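Local coordinates for probable membrane transporter protein MamO (Magnetospirillum magneticum, PDB 5HMA) that promotes magnetite formation by binding transition metals through a protease-like domain that is probably not an active protease, and activates the protease MamE, at residues S24-G29 against L85-A90; G32-T37 against A74-Q79; L136-A141 against K172-T177. All coordinates share one frame; numbering follows the deposited sequence.

Contact 1: residues S24-G29 against L85-A90; sequences SGAIVG and LHFRMA
The imidazole of His86 lays one face against the backbone of Gly29, with Gly29 CA 4.2 Å from the centroid of the His86 ring in a CH-pi contact. Its CG takes the crowded position between the backbone N and the carbonyl carbon (chi1 59°), which lets the ring turn back along its own chain. There His86 ND1 donates to Phe87 O at 2.9 Å, from above the carbonyl plane rather than on a lone pair, and the bond helps to hold the ring's rotation. Ile27 crosses the His86 side chain at about a right angle, and its CG2 branch touches His86 CB at 3.7 Å.

Phe87 instead offers a ring edge to Ile27 O, while Ala26 CB packs 4.0 Å from Phe87 CE2. Val5 and Ala8, together with Pro151 and Val153 on strand 151-153, also pack on this ring. The backbone beside it makes the one direct hydrogen bond between the segments: Phe87 N reaches Ile27 O at 2.9 Å, in the carbonyl plane. Further on, Met89 is bent at chi2 and chi3 and crosses Val28 obliquely, bringing its SD to 3.8 Å from Val28 CB. Helix 180-185 touches Met89 as well, through Ile183 and Val184.

A water joins the backbones here, donating to Val28 O at 3.1 Å and accepting from Met89 N. The touching parts of the two segments run 88° apart, so the loop between strands 73-78 and 100-106, which leads from the first barrel of the trypsin-like fold to the second, crosses strand 23-29 instead of pairing along it. One direct bond and one water are what the backbones share; apolar and ring-face contacts do the rest, and the His86 bond implies a proton on ND1, whatever the state of NE2.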
loop_
_atom_site.group_PDB
_atom_site.type_symbol
_atom_site.label_atom_id
_atom_site.label_comp_id
_atom_site.label_asym_id
_atom_site.label_seq_id
_atom_site.Cartn_x
_atom_site.Cartn_y
_atom_site.Cartn_z
ATOM N N SER A 24 0.405 -4.651 3.874
ATOM C CA SER A 24 1.302 -4.484 2.740
ATOM C C SER A 24 1.696 -3.023 2.643
ATOM O O SER A 24 1.221 -2.195 3.426
ATOM C CB SER A 24 0.644 -4.943 1.445
ATOM O OG SER A 24 0.275 -6.304 1.533
ATOM N N GLY A 25 2.550 -2.718 1.671
ATOM C CA GLY A 25 3.085 -1.378 1.485
ATOM C C GLY A 25 3.718 -1.276 0.108
ATOM O O GLY A 25 3.946 -2.307 -0.543
ATOM N N ALA A 26 3.995 -0.046 -0.333
ATOM C CA ALA A 26 4.536 0.216 -1.672
ATOM C C ALA A 26 5.833 1.012 -1.558
ATOM O O ALA A 26 5.856 2.052 -0.904
ATOM C CB ALA A 26 3.508 0.987 -2.538
ATOM N N ILE A 27 6.910 0.528 -2.181
ATOM C CA ILE A 27 8.162 1.282 -2.180
ATOM C C ILE A 27 8.060 2.400 -3.200
ATOM O O ILE A 27 7.797 2.142 -4.377
ATOM C CB ILE A 27 9.386 0.400 -2.491
ATOM C CG1 ILE A 27 9.403 -0.868 -1.632
ATOM C CG2 ILE A 27 10.682 1.194 -2.255
ATOM C CD1 ILE A 27 10.695 -1.664 -1.801
ATOM N N VAL A 28 8.285 3.641 -2.771
ATOM C CA VAL A 28 8.100 4.754 -3.690
ATOM C C VAL A 28 9.364 5.600 -3.834
ATOM O O VAL A 28 9.362 6.632 -4.513
ATOM C CB VAL A 28 6.892 5.605 -3.256
ATOM C CG1 VAL A 28 5.607 4.761 -3.362
ATOM C CG2 VAL A 28 7.085 6.111 -1.830
ATOM N N GLY A 29 10.460 5.149 -3.235
ATOM C CA GLY A 29 11.717 5.875 -3.370
ATOM C C GLY A 29 12.920 4.957 -3.288
ATOM O O GLY A 29 12.919 3.971 -2.540
ATOM N N LEU A 85 14.416 -0.971 -6.023
ATOM C CA LEU A 85 13.460 -0.793 -7.114
ATOM C C LEU A 85 12.147 -0.278 -6.516
ATOM O O LEU A 85 11.729 -0.711 -5.438
ATOM C CB LEU A 85 13.242 -2.112 -7.864
ATOM C CG LEU A 85 14.450 -2.626 -8.648
ATOM C CD1 LEU A 85 14.129 -3.935 -9.368
ATOM C CD2 LEU A 85 14.894 -1.566 -9.640
ATOM N N HIS A 86 11.484 0.647 -7.196
ATOM C CA HIS A 86 10.385 1.363 -6.552
ATOM C C HIS A 86 9.438 1.879 -7.601
ATOM O O HIS A 86 9.828 2.036 -8.751
ATOM C CB HIS A 86 10.929 2.548 -5.740
ATOM C CG HIS A 86 11.701 3.521 -6.581
ATOM N ND1 HIS A 86 11.145 4.681 -7.081
ATOM C CD2 HIS A 86 12.968 3.473 -7.063
ATOM C CE1 HIS A 86 12.042 5.318 -7.816
ATOM N NE2 HIS A 86 13.156 4.605 -7.824
ATOM N N PHE A 87 8.213 2.190 -7.200
ATOM C CA PHE A 87 7.303 2.932 -8.067
ATOM C C PHE A 87 7.836 4.337 -8.341
ATOM O O PHE A 87 8.259 5.040 -7.421
ATOM C CB PHE A 87 5.910 3.006 -7.429
ATOM C CG PHE A 87 5.193 1.690 -7.425
ATOM C CD1 PHE A 87 4.631 1.191 -8.605
ATOM C CD2 PHE A 87 5.086 0.941 -6.258
ATOM C CE1 PHE A 87 3.968 -0.036 -8.624
ATOM C CE2 PHE A 87 4.420 -0.299 -6.258
ATOM C CZ PHE A 87 3.862 -0.787 -7.448
ATOM N N ARG A 88 7.816 4.750 -9.601
ATOM C CA ARG A 88 8.187 6.125 -9.934
ATOM C C ARG A 88 7.007 7.060 -9.725
ATOM O O ARG A 88 5.977 6.928 -10.402
ATOM C CB ARG A 88 8.661 6.231 -11.382
ATOM C CG ARG A 88 9.798 5.311 -11.773
ATOM C CD ARG A 88 10.247 5.645 -13.192
ATOM N NE ARG A 88 10.619 7.055 -13.314
ATOM C CZ ARG A 88 10.383 7.813 -14.383
ATOM N NH1 ARG A 88 9.766 7.301 -15.441
ATOM N NH2 ARG A 88 10.763 9.086 -14.391
ATOM N N MET A 89 7.148 8.012 -8.807
ATOM C CA MET A 89 6.048 8.929 -8.492
ATOM C C MET A 89 5.665 9.825 -9.674
ATOM O O MET A 89 4.520 10.260 -9.782
ATOM C CB MET A 89 6.400 9.787 -7.275
ATOM C CG MET A 89 6.522 8.977 -5.988
ATOM S SD MET A 89 5.061 7.967 -5.652
ATOM C CE MET A 89 3.863 9.263 -5.338
ATOM N N ALA A 90 6.615 10.089 -10.562
ATOM C CA ALA A 90 6.323 10.833 -11.779
ATOM C C ALA A 90 5.359 10.066 -12.695
ATOM O O ALA A 90 4.671 10.672 -13.513
ATOM C CB ALA A 90 7.611 11.155 -12.521
HETATM O O HOH W 1 9.844 8.114 -7.180
#

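Contact 2: residues G32-T37 against A74-Q79; sequences GYVITT and ALLKMQ
Tyr33, Val34 and Ala74 bury the most surface where strand 33-37 pairs antiparallel with strand 74-78. Tyr33 and Lys77 form a non-hydrogen-bonded pair, and the lysine chain passes over one face of the phenol: Lys77 CD lies 3.9 Å from the Tyr33 ring centroid, a CH-pi contact set up by CG anti to the backbone N (chi1 167°) and a bend at chi2. A second bend, at chi4, turns NZ to donate to Met78 O and Asn31 O, and leaves the ring at most a weak cation-pi attraction. Leu75 CD1 comes within 4.0 Å of Tyr33 CD1 and 3.7 Å of Ile35 CD1, adding hydrocarbon to the sheet face that carries Tyr33, Ile35 and Lys77.

Val34 faces the other way. Its backbone exchanges two bonds with Leu76, and Leu76 N to Val34 O is short at 2.6 Å, nearly straight at 177° and almost along the C=O axis. Its CG2 branch, beside the backbone N, meets Met78 CE at 3.8 Å. Ala74 and Thr36 likewise exchange two backbone hydrogen bonds, Ala74 N reaching Thr36 O at 2.8 Å, and Ala74 CB, on the sheet face of Val34, Thr36 and Leu76, lies 4.1 Å from Thr36 O. The hydroxyl of Thr36 is held by Ser24 O.

Outside the pair, strand 23-29 lies on one side, bonded from Ala26 to Ile35, and strand 58-68 on the other. Leu76 and Met78 look into the closed six-stranded barrel against Ile47, Val49 and Val51 of strand 47-51, while helix 38-41 packs on Thr36 and Ala74 through Leu38 and Val41.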
loop_
_atom_site.group_PDB
_atom_site.type_symbol
_atom_site.label_atom_id
_atom_site.label_comp_id
_atom_site.label_asym_id
_atom_site.label_seq_id
_atom_site.Cartn_x
_atom_site.Cartn_y
_atom_site.Cartn_z
ATOM N N GLY A 32 14.476 3.825 0.045
ATOM C CA GLY A 32 13.689 3.073 0.993
ATOM C C GLY A 32 12.447 3.743 1.546
ATOM O O GLY A 32 12.014 3.413 2.650
ATOM N N TYR A 33 11.860 4.669 0.792
ATOM C CA TYR A 33 10.576 5.239 1.195
ATOM C C TYR A 33 9.446 4.269 0.878
ATOM O O TYR A 33 9.401 3.674 -0.205
ATOM C CB TYR A 33 10.340 6.587 0.528
ATOM C CG TYR A 33 11.230 7.651 1.114
ATOM C CD1 TYR A 33 10.885 8.293 2.294
ATOM C CD2 TYR A 33 12.437 7.986 0.506
ATOM C CE1 TYR A 33 11.709 9.250 2.851
ATOM C CE2 TYR A 33 13.269 8.947 1.050
ATOM C CZ TYR A 33 12.902 9.574 2.225
ATOM O OH TYR A 33 13.730 10.527 2.769
ATOM N N VAL A 34 8.541 4.110 1.842
ATOM C CA VAL A 34 7.432 3.172 1.729
ATOM C C VAL A 34 6.150 3.886 2.109
ATOM O O VAL A 34 6.092 4.547 3.159
ATOM C CB VAL A 34 7.636 1.935 2.636
ATOM C CG1 VAL A 34 6.360 1.077 2.688
ATOM C CG2 VAL A 34 8.843 1.121 2.187
ATOM N N ILE A 35 5.127 3.750 1.270
ATOM C CA ILE A 35 3.784 4.202 1.619
ATOM C C ILE A 35 2.971 3.013 2.116
ATOM O O ILE A 35 3.000 1.937 1.515
ATOM C CB ILE A 35 3.074 4.866 0.439
ATOM C CG1 ILE A 35 3.750 6.188 0.079
ATOM C CG2 ILE A 35 1.617 5.127 0.794
ATOM C CD1 ILE A 35 3.438 7.289 1.061
ATOM N N THR A 36 2.246 3.202 3.213
ATOM C CA THR A 36 1.384 2.149 3.720
ATOM C C THR A 36 0.189 2.812 4.409
ATOM O O THR A 36 0.107 4.043 4.435
ATOM C CB THR A 36 2.157 1.201 4.678
ATOM O OG1 THR A 36 1.346 0.057 4.977
ATOM C CG2 THR A 36 2.539 1.924 5.974
ATOM N N THR A 37 -0.747 2.017 4.931
ATOM C CA THR A 37 -1.927 2.558 5.614
ATOM C C THR A 37 -1.580 2.944 7.046
ATOM O O THR A 37 -0.901 2.189 7.742
ATOM C CB THR A 37 -3.094 1.551 5.636
ATOM O OG1 THR A 37 -2.572 0.210 5.633
ATOM C CG2 THR A 37 -4.011 1.754 4.424
ATOM N N ALA A 74 0.567 6.537 5.723
ATOM C CA ALA A 74 1.829 6.808 6.398
ATOM C C ALA A 74 2.980 6.655 5.409
ATOM O O ALA A 74 2.993 5.727 4.584
ATOM C CB ALA A 74 2.025 5.866 7.584
ATOM N N LEU A 75 3.930 7.582 5.490
ATOM C CA LEU A 75 5.188 7.497 4.750
ATOM C C LEU A 75 6.251 6.959 5.690
ATOM O O LEU A 75 6.535 7.566 6.719
ATOM C CB LEU A 75 5.619 8.869 4.207
ATOM C CG LEU A 75 6.975 8.869 3.486
ATOM C CD1 LEU A 75 6.871 8.060 2.209
ATOM C CD2 LEU A 75 7.490 10.297 3.204
ATOM N N LEU A 76 6.828 5.819 5.338
ATOM C CA LEU A 76 7.879 5.210 6.139
ATOM C C LEU A 76 9.221 5.379 5.443
ATOM O O LEU A 76 9.292 5.510 4.217
ATOM C CB LEU A 76 7.605 3.714 6.362
ATOM C CG LEU A 76 6.219 3.244 6.803
ATOM C CD1 LEU A 76 6.228 1.731 7.012
ATOM C CD2 LEU A 76 5.788 3.960 8.070
ATOM N N LYS A 77 10.288 5.348 6.226
ATOM C CA LYS A 77 11.629 5.292 5.669
ATOM C C LYS A 77 12.359 4.089 6.263
ATOM O O LYS A 77 12.514 3.990 7.475
ATOM C CB LYS A 77 12.384 6.594 5.951
ATOM C CG LYS A 77 13.886 6.553 5.709
ATOM C CD LYS A 77 14.226 6.550 4.225
ATOM C CE LYS A 77 15.702 6.907 4.008
ATOM N NZ LYS A 77 16.606 5.781 4.373
ATOM N N MET A 78 12.783 3.164 5.413
ATOM C CA MET A 78 13.607 2.056 5.871
ATOM C C MET A 78 14.995 2.560 6.275
ATOM O O MET A 78 15.591 3.404 5.587
ATOM C CB MET A 78 13.705 0.989 4.783
ATOM C CG MET A 78 12.373 0.307 4.491
ATOM S SD MET A 78 12.442 -1.104 3.345
ATOM C CE MET A 78 12.399 -0.265 1.749
ATOM N N GLN A 79 15.489 2.072 7.410
ATOM C CA GLN A 79 16.825 2.413 7.882
ATOM C C GLN A 79 17.809 1.417 7.290
ATOM O O GLN A 79 17.977 0.322 7.821
ATOM C CB GLN A 79 16.905 2.377 9.411
ATOM C CG GLN A 79 15.752 3.069 10.099
ATOM C CD GLN A 79 15.771 4.558 9.870
ATOM O OE1 GLN A 79 14.923 5.101 9.158
ATOM N NE2 GLN A 79 16.745 5.232 10.468
#

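Contact 3: residues L136-A141 against K172-T177; sequences LLRSDA and KVEGFT
Arg138 lies alongside Phe176, the two pointing the same way, with the guanidinium and ring planes 16° apart. Phe176 CZ sits over one face of the guanidinium, 3.7 Å from Arg138 NE, while the aliphatic part covers the ring with its CG. A bend at chi3 sends Arg138 NH1 to Glu174 OE1, a salt bridge of 3.0 Å whose carboxylate plane stands 83° to the guanidinium. An alanine in place of Arg138 would remove the guanidinium and the chain over Phe176, and would probably leave that ring less well packed and Glu174 less firmly held. The Leu136 side chain crosses that of Phe176 at about a right angle, its CD1 4.0 Å from Phe176 CD2.

Leu137 and Thr177 form a hydrogen-bonded antiparallel pair, Leu137 N to Thr177 O being 2.9 Å. Gly175 lies so near Ser139 O that a CB on it would clash. A water bonds Ser139 OG and Thr177 OG1, the latter also bonded to Asn163, and Ser139 OG accepts from Ala141 N in an ST turn.

This pairing of strands 131-139 and 173-179 belongs to the second barrel of the trypsin-like fold; the Leu136 side chain is about 6 Å from that of nickel-binding His71.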
loop_
_atom_site.group_PDB
_atom_site.type_symbol
_atom_site.label_atom_id
_atom_site.label_comp_id
_atom_site.label_asym_id
_atom_site.label_seq_id
_atom_site.Cartn_x
_atom_site.Cartn_y
_atom_site.Cartn_z
ATOM N N LEU A 136 -12.515 8.320 -2.347
ATOM C CA LEU A 136 -11.762 7.099 -2.602
ATOM C C LEU A 136 -12.264 6.399 -3.861
ATOM O O LEU A 136 -13.382 6.647 -4.319
ATOM C CB LEU A 136 -11.870 6.148 -1.412
ATOM C CG LEU A 136 -11.352 6.692 -0.086
ATOM C CD1 LEU A 136 -11.809 5.808 1.045
ATOM C CD2 LEU A 136 -9.842 6.754 -0.125
ATOM N N LEU A 137 -11.433 5.521 -4.410
ATOM C CA LEU A 137 -11.879 4.581 -5.432
ATOM C C LEU A 137 -12.491 3.343 -4.789
ATOM O O LEU A 137 -12.181 3.007 -3.642
ATOM C CB LEU A 137 -10.712 4.155 -6.313
ATOM C CG LEU A 137 -9.833 5.259 -6.898
ATOM C CD1 LEU A 137 -8.616 4.637 -7.571
ATOM C CD2 LEU A 137 -10.635 6.102 -7.883
ATOM N N ARG A 138 -13.348 2.656 -5.531
ATOM C CA ARG A 138 -13.728 1.294 -5.161
ATOM C C ARG A 138 -13.435 0.334 -6.292
ATOM O O ARG A 138 -13.700 0.629 -7.458
ATOM C CB ARG A 138 -15.200 1.215 -4.802
ATOM C CG ARG A 138 -15.507 1.942 -3.533
ATOM C CD ARG A 138 -16.900 1.637 -3.095
ATOM N NE ARG A 138 -17.033 0.264 -2.629
ATOM C CZ ARG A 138 -18.118 -0.183 -2.012
ATOM N NH1 ARG A 138 -18.192 -1.442 -1.606
ATOM N NH2 ARG A 138 -19.128 0.648 -1.803
ATOM N N SER A 139 -12.886 -0.819 -5.945
ATOM C CA SER A 139 -12.662 -1.868 -6.924
ATOM C C SER A 139 -12.756 -3.235 -6.262
ATOM O O SER A 139 -12.489 -3.391 -5.066
ATOM C CB SER A 139 -11.296 -1.709 -7.590
ATOM O OG SER A 139 -10.322 -2.407 -6.844
ATOM N N ASP A 140 -13.126 -4.230 -7.052
ATOM C CA ASP A 140 -13.200 -5.594 -6.555
ATOM C C ASP A 140 -11.850 -6.310 -6.661
ATOM O O ASP A 140 -11.787 -7.529 -6.522
ATOM C CB ASP A 140 -14.289 -6.376 -7.305
ATOM C CG ASP A 140 -14.302 -6.084 -8.799
ATOM O OD1 ASP A 140 -13.227 -5.830 -9.374
ATOM O OD2 ASP A 140 -15.392 -6.109 -9.406
ATOM N N ALA A 141 -10.773 -5.562 -6.901
ATOM C CA ALA A 141 -9.432 -6.170 -6.943
ATOM C C ALA A 141 -8.909 -6.431 -5.532
ATOM O O ALA A 141 -8.000 -7.232 -5.332
ATOM C CB ALA A 141 -8.447 -5.288 -7.706
ATOM N N LYS A 172 -18.760 -9.034 4.151
ATOM C CA LYS A 172 -18.130 -9.123 2.840
ATOM C C LYS A 172 -16.993 -8.110 2.759
ATOM O O LYS A 172 -17.162 -6.944 3.111
ATOM C CB LYS A 172 -19.151 -8.878 1.720
ATOM C CG LYS A 172 -19.945 -10.120 1.266
ATOM C CD LYS A 172 -20.738 -10.770 2.399
ATOM C CE LYS A 172 -21.639 -11.884 1.886
ATOM N NZ LYS A 172 -22.449 -12.555 2.960
ATOM N N VAL A 173 -15.826 -8.569 2.327
ATOM C CA VAL A 173 -14.705 -7.676 2.102
ATOM C C VAL A 173 -14.970 -6.756 0.904
ATOM O O VAL A 173 -15.260 -7.219 -0.199
ATOM C CB VAL A 173 -13.407 -8.478 1.904
ATOM C CG1 VAL A 173 -12.217 -7.536 1.697
ATOM C CG2 VAL A 173 -13.182 -9.418 3.093
ATOM N N GLU A 174 -14.870 -5.452 1.137
ATOM C CA GLU A 174 -15.044 -4.451 0.095
ATOM C C GLU A 174 -13.724 -3.741 -0.147
ATOM O O GLU A 174 -12.990 -3.449 0.799
ATOM C CB GLU A 174 -16.123 -3.434 0.488
ATOM C CG GLU A 174 -17.496 -4.030 0.780
ATOM C CD GLU A 174 -18.121 -4.707 -0.435
ATOM O OE1 GLU A 174 -17.732 -4.376 -1.580
ATOM O OE2 GLU A 174 -19.003 -5.575 -0.243
ATOM N N GLY A 175 -13.424 -3.445 -1.408
ATOM C CA GLY A 175 -12.163 -2.806 -1.740
ATOM C C GLY A 175 -12.212 -1.296 -1.924
ATOM O O GLY A 175 -12.996 -0.774 -2.718
ATOM N N PHE A 176 -11.367 -0.588 -1.184
ATOM C CA PHE A 176 -11.226 0.853 -1.356
ATOM C C PHE A 176 -9.802 1.191 -1.753
ATOM O O PHE A 176 -8.888 0.382 -1.557
ATOM C CB PHE A 176 -11.620 1.579 -0.077
ATOM C CG PHE A 176 -13.085 1.532 0.192
ATOM C CD1 PHE A 176 -13.667 0.388 0.722
ATOM C CD2 PHE A 176 -13.895 2.614 -0.124
ATOM C CE1 PHE A 176 -15.033 0.326 0.948
ATOM C CE2 PHE A 176 -15.276 2.565 0.112
ATOM C CZ PHE A 176 -15.840 1.418 0.644
ATOM N N THR A 177 -9.609 2.378 -2.323
ATOM C CA THR A 177 -8.274 2.809 -2.729
ATOM C C THR A 177 -8.103 4.317 -2.602
ATOM O O THR A 177 -8.903 5.085 -3.151
ATOM C CB THR A 177 -7.949 2.421 -4.198
ATOM O OG1 THR A 177 -8.082 1.004 -4.379
ATOM C CG2 THR A 177 -6.524 2.842 -4.535
HETATM O O HOH W 2 -10.205 -0.797 -4.511
#

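From the N terminus, strand 23-29 and strand 33-37 follow each other as neighbours in the first sheet, and they open contacts 1 and 2 in turn. Contact 2 closes first, when strand 73-78 returns beside 33-37; contact 1 closes afterwards at residues 85-90, in the connection leading toward strand 100-106, so contact 2 is nested inside its loop. The two touch directly, Val28 N reaching Tyr33 O. Contact 3 comes in series, opening at 136-141 and closing at 172-177 within the second sheet, across the chain's centre and about 21 Å from contact 1, centre to centre. Contacts 1 and 2 thus bind the first barrel and its exit; contact 3 binds the second.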